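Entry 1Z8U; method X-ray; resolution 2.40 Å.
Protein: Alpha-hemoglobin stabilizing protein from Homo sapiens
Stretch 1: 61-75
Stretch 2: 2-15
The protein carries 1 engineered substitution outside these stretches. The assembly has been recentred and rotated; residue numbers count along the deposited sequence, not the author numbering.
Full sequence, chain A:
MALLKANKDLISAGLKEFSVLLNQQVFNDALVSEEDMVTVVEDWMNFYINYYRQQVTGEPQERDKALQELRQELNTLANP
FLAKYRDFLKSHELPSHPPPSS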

# COMPACT_ATOMS: atom_id res chain seq x y z
N GLN A 61 1.77 24.88 -18.12
CA GLN A 61 3.05 25.36 -17.63
C GLN A 61 3.16 25.24 -16.11
O GLN A 61 4.13 24.70 -15.59
CB GLN A 61 3.27 26.82 -18.05
CG GLN A 61 4.41 27.52 -17.31
CD GLN A 61 3.99 28.10 -15.97
OE1 GLN A 61 4.82 28.40 -15.11
NE2 GLN A 61 2.68 28.28 -15.78
N GLU A 62 2.14 25.74 -15.42
CA GLU A 62 2.12 25.71 -13.97
C GLU A 62 1.75 24.32 -13.47
O GLU A 62 2.14 23.91 -12.38
CB GLU A 62 1.12 26.75 -13.44
CG GLU A 62 1.32 27.14 -11.99
CD GLU A 62 0.82 26.09 -11.02
OE1 GLU A 62 1.18 26.18 -9.83
OE2 GLU A 62 0.06 25.20 -11.44
N ARG A 63 1.01 23.60 -14.30
CA ARG A 63 0.57 22.25 -13.97
C ARG A 63 1.78 21.36 -13.70
O ARG A 63 1.96 20.85 -12.59
CB ARG A 63 -0.26 21.69 -15.13
CG ARG A 63 -1.08 20.46 -14.81
CD ARG A 63 -2.06 20.16 -15.94
NE ARG A 63 -2.96 19.07 -15.60
CZ ARG A 63 -3.94 18.63 -16.40
NH1 ARG A 63 -4.14 19.20 -17.58
NH2 ARG A 63 -4.71 17.62 -16.01
N ASP A 64 2.62 21.18 -14.72
CA ASP A 64 3.82 20.35 -14.59
C ASP A 64 4.75 20.90 -13.52
O ASP A 64 5.53 20.15 -12.94
CB ASP A 64 4.56 20.28 -15.93
CG ASP A 64 3.70 19.74 -17.07
OD1 ASP A 64 3.17 18.62 -16.94
OD2 ASP A 64 3.56 20.43 -18.10
N LYS A 65 4.66 22.20 -13.28
CA LYS A 65 5.51 22.86 -12.29
C LYS A 65 5.18 22.46 -10.86
O LYS A 65 6.07 22.25 -10.04
CB LYS A 65 5.40 24.38 -12.43
CG LYS A 65 6.24 25.14 -11.40
CD LYS A 65 6.12 26.65 -11.56
CE LYS A 65 6.97 27.37 -10.51
NZ LYS A 65 6.88 28.85 -10.61
N ALA A 66 3.88 22.37 -10.56
CA ALA A 66 3.44 21.99 -9.22
C ALA A 66 3.86 20.57 -8.89
O ALA A 66 4.41 20.30 -7.82
CB ALA A 66 1.92 22.13 -9.12
N LEU A 67 3.60 19.65 -9.81
CA LEU A 67 3.95 18.25 -9.62
C LEU A 67 5.44 18.09 -9.36
O LEU A 67 5.85 17.43 -8.40
CB LEU A 67 3.57 17.44 -10.86
CG LEU A 67 2.09 17.44 -11.25
CD1 LEU A 67 1.89 16.57 -12.48
CD2 LEU A 67 1.26 16.92 -10.09
N GLN A 68 6.24 18.70 -10.22
CA GLN A 68 7.70 18.63 -10.11
C GLN A 68 8.21 19.09 -8.75
O GLN A 68 9.22 18.56 -8.26
CB GLN A 68 8.32 19.47 -11.22
CG GLN A 68 9.79 19.22 -11.46
CD GLN A 68 10.20 19.61 -12.87
OE1 GLN A 68 10.02 20.76 -13.28
NE2 GLN A 68 10.75 18.65 -13.62
N GLU A 69 7.54 20.06 -8.14
CA GLU A 69 7.98 20.54 -6.83
C GLU A 69 7.58 19.51 -5.78
O GLU A 69 8.34 19.22 -4.86
CB GLU A 69 7.32 21.89 -6.49
CG GLU A 69 8.01 22.62 -5.34
CD GLU A 69 7.12 23.64 -4.65
OE1 GLU A 69 6.50 24.47 -5.35
OE2 GLU A 69 7.04 23.62 -3.40
N LEU A 70 6.39 18.95 -5.94
CA LEU A 70 5.89 17.93 -5.02
C LEU A 70 6.90 16.79 -4.94
O LEU A 70 7.46 16.52 -3.88
CB LEU A 70 4.54 17.39 -5.49
CG LEU A 70 3.98 16.16 -4.77
CD1 LEU A 70 3.72 16.46 -3.30
CD2 LEU A 70 2.71 15.72 -5.47
N ARG A 71 7.14 16.13 -6.08
CA ARG A 71 8.09 15.03 -6.12
C ARG A 71 9.42 15.42 -5.49
O ARG A 71 10.04 14.60 -4.80
CB ARG A 71 8.30 14.56 -7.56
CG ARG A 71 9.45 13.58 -7.72
CD ARG A 71 9.41 12.85 -9.04
NE ARG A 71 8.64 11.62 -8.95
CZ ARG A 71 8.32 10.84 -9.98
NH1 ARG A 71 8.71 11.18 -11.21
NH2 ARG A 71 7.62 9.73 -9.79
N GLN A 72 9.87 16.65 -5.72
CA GLN A 72 11.13 17.13 -5.14
C GLN A 72 11.04 17.06 -3.62
O GLN A 72 12.00 16.67 -2.95
CB GLN A 72 11.41 18.59 -5.53
CG GLN A 72 12.85 18.95 -5.84
CD GLN A 72 13.67 19.20 -4.58
OE1 GLN A 72 14.72 18.59 -4.38
NE2 GLN A 72 13.18 20.08 -3.71
N GLU A 73 9.88 17.44 -3.09
CA GLU A 73 9.65 17.44 -1.65
C GLU A 73 9.39 16.05 -1.08
O GLU A 73 9.88 15.73 0.01
CB GLU A 73 8.47 18.36 -1.31
CG GLU A 73 8.73 19.83 -1.63
CD GLU A 73 9.87 20.42 -0.81
OE1 GLU A 73 10.21 21.60 -1.04
OE2 GLU A 73 10.43 19.71 0.06
N LEU A 74 8.63 15.23 -1.80
CA LEU A 74 8.34 13.88 -1.34
C LEU A 74 9.65 13.14 -1.10
O LEU A 74 9.78 12.36 -0.15
CB LEU A 74 7.49 13.14 -2.38
CG LEU A 74 6.07 13.69 -2.52
CD1 LEU A 74 5.41 13.11 -3.75
CD2 LEU A 74 5.28 13.37 -1.28
N ASN A 75 10.63 13.40 -1.96
CA ASN A 75 11.94 12.78 -1.85
C ASN A 75 12.67 13.26 -0.60
O ASN A 75 13.33 12.48 0.07
CB ASN A 75 12.78 13.12 -3.08
CG ASN A 75 12.15 12.65 -4.37
OD1 ASN A 75 12.67 12.90 -5.46
ND2 ASN A 75 11.02 11.97 -4.26
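Stretch 2 (2-15) ALLKANKDLISAGL

Stretch 2 packs along stretch 1 as a near-parallel helix pair, with an apolar seam over most of its length and a polar cluster around Glu62 at the N-terminal end. Stretch 1 is helical throughout and belongs to a longer helix that extends beyond it in both directions. Leu3 and Leu4 are in loop conformation. Stretch 2 is helical from Asn7 on, through Leu15, and the helix continues onward.

The two helices run in the same direction. Their axes cross at -27° and approach to 9.8 Å. The register advances four residues at a time in both stretches: by nearest CA atoms, Glu62 pairs with Leu3, Ala66 with Asn7, Leu70 with Ile11 and Leu74 with Leu15. The CA of Leu70 and the CA of Ile11 are 5.5 Å apart. The CA atoms are 6.3 Å apart in Glu62–Leu3, Ala66–Asn7 and Leu74–Leu15. The contact buries 632 Å², both sides summed.

At the start, the CA-to-CB bond of Glu62 points toward stretch 2, and the residue is buried. Asn7 ND2 donates a hydrogen bond to Glu62 OE1 at 3.1 Å, with a nearly linear angle of 176°. Glu62 OE1 also lies 3.4 Å from Leu4 CB. Lys65, fully extended with all four chi angles t, reaches the start of stretch 2. Lys65 NZ makes a weak hydrogen bond to Ala2 O at 3.5 Å, and Lys65 CE lies 3.8 Å from Leu3 CB. Leu3 is also met by Glu69, whose OE1 is 3.3 Å from Leu3 CD1.

Ala66 has a small side chain, and its CB comes within 3.8 Å of Asn7 CB. Ile11 is the central apolar residue and the one most covered by stretch 1. Ile11 CD1 lies 4.0 Å from Ala66 CB and 3.1 Å from Ala66 O. Ile11 CG2 lies 3.7 Å from Leu70 CA and 4.0 Å from Leu70 CB. Ile11 therefore bridges two successive turns of the other helix.

At the C-terminal end of the two stretches sits Leu15. Its CB leaves sideways, but the end of the side chain comes nearer to stretch 1. Leu15 CD2 is 3.6 Å from Leu74 CD2 and 4.2 Å from Leu70 CD1, while Leu15 CD1 is 3.4 Å from Glu73 CB. Gly14 has no side chain. An ideal CB on Gly14 would point toward stretch 1 and sit 3.7 Å from Leu70 CD1. Leu74 CD2 lies 4.2 Å from Gly14 O.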

# COMPACT_ATOMS: atom_id res chain seq x y z
N ALA A 2 5.70 31.06 -5.86
CA ALA A 2 5.24 31.81 -7.06
C ALA A 2 4.63 30.90 -8.12
O ALA A 2 4.70 31.20 -9.31
CB ALA A 2 6.39 32.61 -7.65
N LEU A 3 4.04 29.78 -7.69
CA LEU A 3 3.41 28.86 -8.63
C LEU A 3 1.89 28.98 -8.63
O LEU A 3 1.27 28.84 -9.68
CB LEU A 3 3.83 27.40 -8.37
CG LEU A 3 3.88 26.78 -6.97
CD1 LEU A 3 5.06 27.35 -6.22
CD2 LEU A 3 2.58 27.01 -6.23
N LEU A 4 1.30 29.25 -7.46
CA LEU A 4 -0.16 29.41 -7.36
C LEU A 4 -0.65 29.11 -5.95
O LEU A 4 -0.40 28.03 -5.42
CB LEU A 4 -0.88 28.51 -8.36
CG LEU A 4 -2.17 29.03 -8.98
CD1 LEU A 4 -2.66 28.02 -10.00
CD2 LEU A 4 -3.22 29.26 -7.91
N LYS A 5 -1.37 30.05 -5.36
CA LYS A 5 -1.90 29.90 -4.01
C LYS A 5 -2.75 28.65 -3.82
O LYS A 5 -3.01 28.23 -2.68
CB LYS A 5 -2.72 31.14 -3.62
CG LYS A 5 -2.45 31.65 -2.20
CD LYS A 5 -1.01 32.15 -2.07
CE LYS A 5 -0.75 32.79 -0.70
NZ LYS A 5 0.64 33.30 -0.58
N ALA A 6 -3.18 28.05 -4.92
CA ALA A 6 -3.99 26.83 -4.87
C ALA A 6 -3.08 25.61 -4.75
O ALA A 6 -3.06 24.93 -3.72
CB ALA A 6 -4.84 26.73 -6.12
N ASN A 7 -2.31 25.35 -5.80
CA ASN A 7 -1.40 24.21 -5.81
C ASN A 7 -0.29 24.34 -4.76
O ASN A 7 0.38 23.36 -4.43
CB ASN A 7 -0.76 24.05 -7.19
CG ASN A 7 -1.79 23.98 -8.29
OD1 ASN A 7 -2.85 23.37 -8.13
ND2 ASN A 7 -1.49 24.60 -9.43
N LYS A 8 -0.10 25.55 -4.23
CA LYS A 8 0.92 25.79 -3.22
C LYS A 8 0.61 25.01 -1.95
O LYS A 8 1.50 24.39 -1.35
CB LYS A 8 1.01 27.29 -2.89
CG LYS A 8 2.12 27.66 -1.91
CD LYS A 8 3.52 27.43 -2.51
CE LYS A 8 3.89 28.47 -3.55
NZ LYS A 8 4.22 29.81 -2.98
N ASP A 9 -0.65 25.03 -1.55
CA ASP A 9 -1.10 24.33 -0.35
C ASP A 9 -1.33 22.84 -0.64
O ASP A 9 -1.08 21.99 0.21
CB ASP A 9 -2.38 24.98 0.17
CG ASP A 9 -2.20 26.46 0.47
OD1 ASP A 9 -1.36 26.80 1.33
OD2 ASP A 9 -2.89 27.29 -0.16
N LEU A 10 -1.81 22.55 -1.85
CA LEU A 10 -2.06 21.18 -2.28
C LEU A 10 -0.77 20.37 -2.06
O LEU A 10 -0.79 19.30 -1.46
CB LEU A 10 -2.43 21.18 -3.76
CG LEU A 10 -3.19 19.98 -4.34
CD1 LEU A 10 -4.62 19.99 -3.81
CD2 LEU A 10 -3.19 20.06 -5.86
N ILE A 11 0.34 20.91 -2.55
CA ILE A 11 1.64 20.27 -2.41
C ILE A 11 2.02 20.12 -0.94
O ILE A 11 2.72 19.19 -0.55
CB ILE A 11 2.72 21.10 -3.14
CG1 ILE A 11 2.38 21.21 -4.63
CG2 ILE A 11 4.10 20.47 -2.95
CD1 ILE A 11 3.37 22.03 -5.44
N SER A 12 1.54 21.05 -0.12
CA SER A 12 1.84 21.01 1.31
C SER A 12 1.05 19.89 1.98
O SER A 12 1.55 19.22 2.89
CB SER A 12 1.49 22.36 1.95
OG SER A 12 2.13 22.51 3.21
N ALA A 13 -0.19 19.68 1.52
CA ALA A 13 -1.07 18.64 2.05
C ALA A 13 -0.51 17.25 1.81
O ALA A 13 -0.45 16.43 2.73
CB ALA A 13 -2.45 18.76 1.39
N GLY A 14 -0.10 16.99 0.57
CA GLY A 14 0.45 15.69 0.23
C GLY A 14 1.71 15.34 0.99
O GLY A 14 2.03 14.17 1.19
N LEU A 15 2.44 16.37 1.43
CA LEU A 15 3.67 16.16 2.17
C LEU A 15 3.37 15.88 3.64
O LEU A 15 4.18 15.26 4.35
CB LEU A 15 4.57 17.39 2.03
CG LEU A 15 5.04 17.66 0.60
CD1 LEU A 15 5.70 19.02 0.51
CD2 LEU A 15 6.00 16.56 0.17